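Local coordinates for protein nucleoporin NUP159 (Saccharomyces cerevisiae, PDB 1XIP) that forms part of the nuclear pore complex and, through this N-terminal beta-propeller domain, tethers the helicase Dbp5 to the pore for mRNA export, at residues 222-233 with 245-253. Sequence-based numbering, arbitrary orientation.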
loop_
_atom_site.group_PDB
_atom_site.type_symbol
_atom_site.label_atom_id
_atom_site.label_comp_id
_atom_site.label_asym_id
_atom_site.label_seq_id
_atom_site.Cartn_x
_atom_site.Cartn_y
_atom_site.Cartn_z
ATOM N N LEU A 222 7.453 -9.738 -0.585
ATOM C CA LEU A 222 8.626 -9.042 -0.049
ATOM C C LEU A 222 9.854 -9.382 -0.880
ATOM O O LEU A 222 10.785 -8.588 -0.986
ATOM C CB LEU A 222 8.866 -9.390 1.424
ATOM C CG LEU A 222 7.761 -9.099 2.441
ATOM C CD1 LEU A 222 8.075 -9.778 3.757
ATOM C CD2 LEU A 222 7.549 -7.612 2.651
ATOM N N SER A 223 9.838 -10.581 -1.452
ATOM C CA SER A 223 10.879 -11.078 -2.353
ATOM C C SER A 223 10.224 -12.202 -3.140
ATOM O O SER A 223 9.128 -12.628 -2.784
ATOM C CB SER A 223 12.087 -11.601 -1.563
ATOM O OG SER A 223 11.928 -12.974 -1.219
ATOM N N PRO A 224 10.859 -12.691 -4.201
ATOM C CA PRO A 224 10.277 -13.808 -4.966
ATOM C C PRO A 224 9.977 -15.033 -4.076
ATOM O O PRO A 224 9.164 -15.869 -4.472
ATOM C CB PRO A 224 11.358 -14.126 -5.991
ATOM C CG PRO A 224 12.133 -12.851 -6.120
ATOM C CD PRO A 224 12.148 -12.248 -4.763
ATOM N N GLN A 225 10.600 -15.095 -2.891
ATOM C CA GLN A 225 10.444 -16.218 -1.955
ATOM C C GLN A 225 9.604 -15.950 -0.680
ATOM O O GLN A 225 8.965 -16.870 -0.140
ATOM C CB GLN A 225 11.818 -16.759 -1.564
ATOM C CG GLN A 225 12.247 -17.907 -2.457
ATOM C CD GLN A 225 13.735 -18.155 -2.430
ATOM O OE1 GLN A 225 14.222 -18.979 -1.641
ATOM N NE2 GLN A 225 14.471 -17.460 -3.307
ATOM N N ASP A 226 9.623 -14.701 -0.207
ATOM C CA ASP A 226 8.875 -14.301 0.986
ATOM C C ASP A 226 7.530 -13.650 0.678
ATOM O O ASP A 226 7.362 -12.988 -0.349
ATOM C CB ASP A 226 9.679 -13.319 1.843
ATOM C CG ASP A 226 11.154 -13.672 1.934
ATOM O OD1 ASP A 226 11.557 -14.802 1.534
ATOM O OD2 ASP A 226 11.990 -12.851 2.398
ATOM N N PHE A 227 6.581 -13.833 1.590
ATOM C CA PHE A 227 5.346 -13.071 1.586
ATOM C C PHE A 227 5.005 -12.656 3.012
ATOM O O PHE A 227 5.460 -13.260 3.989
ATOM C CB PHE A 227 4.180 -13.863 0.980
ATOM C CG PHE A 227 4.514 -14.575 -0.305
ATOM C CD1 PHE A 227 4.331 -13.946 -1.527
ATOM C CD2 PHE A 227 4.997 -15.888 -0.291
ATOM C CE1 PHE A 227 4.634 -14.599 -2.724
ATOM C CE2 PHE A 227 5.316 -16.552 -1.484
ATOM C CZ PHE A 227 5.132 -15.902 -2.702
ATOM N N LEU A 228 4.206 -11.607 3.125
ATOM C CA LEU A 228 3.656 -11.216 4.396
ATOM C C LEU A 228 2.152 -11.300 4.250
ATOM O O LEU A 228 1.581 -10.697 3.342
ATOM C CB LEU A 228 4.104 -9.794 4.720
ATOM C CG LEU A 228 3.829 -9.078 6.045
ATOM C CD1 LEU A 228 3.119 -7.793 5.777
ATOM C CD2 LEU A 228 3.077 -9.906 7.039
ATOM N N ALA A 229 1.519 -12.084 5.121
ATOM C CA ALA A 229 0.069 -12.299 5.086
ATOM C C ALA A 229 -0.577 -11.820 6.364
ATOM O O ALA A 229 0.014 -11.911 7.435
ATOM C CB ALA A 229 -0.235 -13.760 4.879
ATOM N N VAL A 230 -1.801 -11.324 6.262
ATOM C CA VAL A 230 -2.528 -10.938 7.459
ATOM C C VAL A 230 -3.914 -11.562 7.512
ATOM O O VAL A 230 -4.605 -11.648 6.495
ATOM C CB VAL A 230 -2.612 -9.416 7.637
ATOM C CG1 VAL A 230 -3.189 -9.082 9.019
ATOM C CG2 VAL A 230 -1.236 -8.765 7.463
ATOM N N PHE A 231 -4.287 -12.019 8.706
ATOM C CA PHE A 231 -5.594 -12.595 8.971
ATOM C C PHE A 231 -6.192 -11.873 10.165
ATOM O O PHE A 231 -5.477 -11.515 11.105
ATOM C CB PHE A 231 -5.474 -14.091 9.265
ATOM C CG PHE A 231 -4.779 -14.855 8.191
ATOM C CD1 PHE A 231 -5.471 -15.258 7.045
ATOM C CD2 PHE A 231 -3.421 -15.151 8.302
ATOM C CE1 PHE A 231 -4.828 -15.956 6.015
ATOM C CE2 PHE A 231 -2.751 -15.842 7.277
ATOM C CZ PHE A 231 -3.461 -16.253 6.122
ATOM N N GLY A 232 -7.498 -11.647 10.133
ATOM C CA GLY A 232 -8.147 -10.899 11.187
ATOM C C GLY A 232 -9.631 -10.808 10.964
ATOM O O GLY A 232 -10.157 -11.377 10.008
ATOM N N ASN A 233 -10.308 -10.092 11.854
ATOM C CA ASN A 233 -11.756 -9.982 11.817
ATOM C C ASN A 233 -12.208 -9.284 10.549
ATOM O O ASN A 233 -11.480 -8.461 9.986
ATOM C CB ASN A 233 -12.276 -9.258 13.059
ATOM C CG ASN A 233 -11.649 -7.879 13.244
ATOM O OD1 ASN A 233 -10.433 -7.739 13.325
ATOM N ND2 ASN A 233 -12.489 -6.858 13.319
ATOM N N ASP A 245 -8.478 -6.931 15.248
ATOM C CA ASP A 245 -7.696 -8.031 15.764
ATOM C C ASP A 245 -7.047 -8.794 14.604
ATOM O O ASP A 245 -7.731 -9.424 13.797
ATOM C CB ASP A 245 -8.561 -8.950 16.632
ATOM C CG ASP A 245 -7.803 -10.182 17.127
ATOM O OD1 ASP A 245 -6.614 -10.030 17.553
ATOM O OD2 ASP A 245 -8.306 -11.338 17.110
ATOM N N GLN A 246 -5.721 -8.736 14.521
ATOM C CA GLN A 246 -5.029 -9.254 13.345
ATOM C C GLN A 246 -3.787 -10.077 13.661
ATOM O O GLN A 246 -3.051 -9.769 14.595
ATOM C CB GLN A 246 -4.645 -8.095 12.434
ATOM C CG GLN A 246 -5.769 -7.613 11.563
ATOM C CD GLN A 246 -5.455 -6.297 10.904
ATOM O OE1 GLN A 246 -4.302 -5.912 10.828
ATOM N NE2 GLN A 246 -6.482 -5.596 10.431
ATOM N N LYS A 247 -3.536 -11.100 12.855
ATOM C CA LYS A 247 -2.297 -11.850 12.955
ATOM C C LYS A 247 -1.466 -11.752 11.689
ATOM O O LYS A 247 -1.968 -11.982 10.594
ATOM C CB LYS A 247 -2.589 -13.304 13.289
ATOM C CG LYS A 247 -2.967 -13.508 14.730
ATOM C CD LYS A 247 -3.030 -14.966 15.083
ATOM C CE LYS A 247 -3.282 -15.153 16.558
ATOM N NZ LYS A 247 -2.045 -14.894 17.341
HETATM N N MSE A 248 -0.189 -11.408 11.847
HETATM C CA MSE A 248 0.718 -11.303 10.701
HETATM C C MSE A 248 1.700 -12.451 10.621
HETATM O O MSE A 248 2.274 -12.859 11.625
HETATM C CB MSE A 248 1.484 -9.980 10.681
HETATM C CG MSE A 248 1.209 -9.065 11.835
HETATM SE SE MSE A 248 -0.509 -8.120 11.690
HETATM C CE MSE A 248 -0.014 -6.780 10.383
ATOM N N TYR A 249 1.901 -12.952 9.406
ATOM C CA TYR A 249 2.814 -14.049 9.178
ATOM C C TYR A 249 3.762 -13.748 8.036
ATOM O O TYR A 249 3.353 -13.247 6.995
ATOM C CB TYR A 249 2.038 -15.332 8.890
ATOM C CG TYR A 249 1.253 -15.836 10.073
ATOM C CD1 TYR A 249 1.799 -16.766 10.957
ATOM C CD2 TYR A 249 -0.039 -15.384 10.316
ATOM C CE1 TYR A 249 1.068 -17.225 12.034
ATOM C CE2 TYR A 249 -0.760 -15.830 11.385
ATOM C CZ TYR A 249 -0.216 -16.750 12.239
ATOM O OH TYR A 249 -0.978 -17.193 13.309
ATOM N N ILE A 250 5.032 -14.047 8.247
ATOM C CA ILE A 250 5.999 -14.071 7.175
ATOM C C ILE A 250 6.078 -15.498 6.624
ATOM O O ILE A 250 6.317 -16.445 7.361
ATOM C CB ILE A 250 7.358 -13.619 7.693
ATOM C CG1 ILE A 250 7.261 -12.232 8.365
ATOM C CG2 ILE A 250 8.400 -13.679 6.576
ATOM C CD1 ILE A 250 7.238 -11.051 7.405
ATOM N N ILE A 251 5.836 -15.648 5.335
ATOM C CA ILE A 251 5.930 -16.935 4.693
ATOM C C ILE A 251 7.174 -16.941 3.821
ATOM O O ILE A 251 7.269 -16.157 2.874
ATOM C CB ILE A 251 4.685 -17.198 3.852
ATOM C CG1 ILE A 251 3.446 -17.249 4.743
ATOM C CG2 ILE A 251 4.835 -18.499 3.061
ATOM C CD1 ILE A 251 2.195 -16.639 4.100
ATOM N N LYS A 252 8.139 -17.798 4.171
ATOM C CA LYS A 252 9.321 -18.044 3.338
ATOM C C LYS A 252 9.103 -19.384 2.694
ATOM O O LYS A 252 8.858 -20.377 3.389
ATOM C CB LYS A 252 10.612 -18.069 4.167
ATOM C CG LYS A 252 10.780 -16.880 5.131
ATOM C CD LYS A 252 12.249 -16.662 5.526
ATOM C CE LYS A 252 12.398 -15.439 6.442
ATOM N NZ LYS A 252 13.621 -15.467 7.327
ATOM N N HIS A 253 9.159 -19.412 1.365
ATOM C CA HIS A 253 8.943 -20.643 0.619
ATOM C C HIS A 253 10.252 -21.229 0.098
ATOM O O HIS A 253 10.786 -20.772 -0.908
ATOM C CB HIS A 253 7.971 -20.416 -0.531
ATOM C CG HIS A 253 7.752 -21.626 -1.374
ATOM N ND1 HIS A 253 8.278 -21.756 -2.643
ATOM C CD2 HIS A 253 7.074 -22.773 -1.127
ATOM C CE1 HIS A 253 7.926 -22.928 -3.145
ATOM N NE2 HIS A 253 7.195 -23.565 -2.245
#
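Asp245 opens the pairing by giving its backbone N-H to the side-chain OD1 of Asn233, N to OD1 2.9 Å. The N-H points almost straight at the oxygen (171°) but comes from above the amide plane. The Asn233 backbone N makes a longer bond, 3.3 Å, to Asp245 O. Asn233 CG sits between its own N and carbonyl carbon (chi1 56°), which turns the amide back onto Asp245. Replacing Asn233 by an alanine would probably strip the Asp245 N-H of this acceptor, with only the longer backbone bond left joining the two residues. Gln246 lays CB and CG against Val230 CG1, opposite Gly232. Lys247 exchanges two backbone bonds with Phe231, while its NZ reaches away to a salt bridge with Glu262. Selenomethionine Met248 bends at chi2 and chi3, which carries CE to 3.7 Å from Val230 CG2. Its CB lies beside Leu228 CD2. On the other face, the side chains of Tyr249 and Phe231 cross at about a right angle, with Tyr249 CD2 at the edge of the phenylalanine ring, near its plane, 3.9 Å from Phe231 CD2. Ile250 CD1 touches Leu222 CD1 and Leu228 CG. Ile251 brings CD1 to 3.8 Å from Ala229 CB and is bonded through its backbone to Phe227. Lys252 faces Asp226 as a non-hydrogen-bonded pair; its NZ bonds to Lys311 O. His253 N binds Gln225 O at 3.0 Å. Phe184 covers Ala229, Phe231 and Ile251; Met279 covers Leu228, Val230 and Met248. Two antiparallel strands of one sheet, with neighbouring strands covering both faces, are typical of a beta-propeller blade.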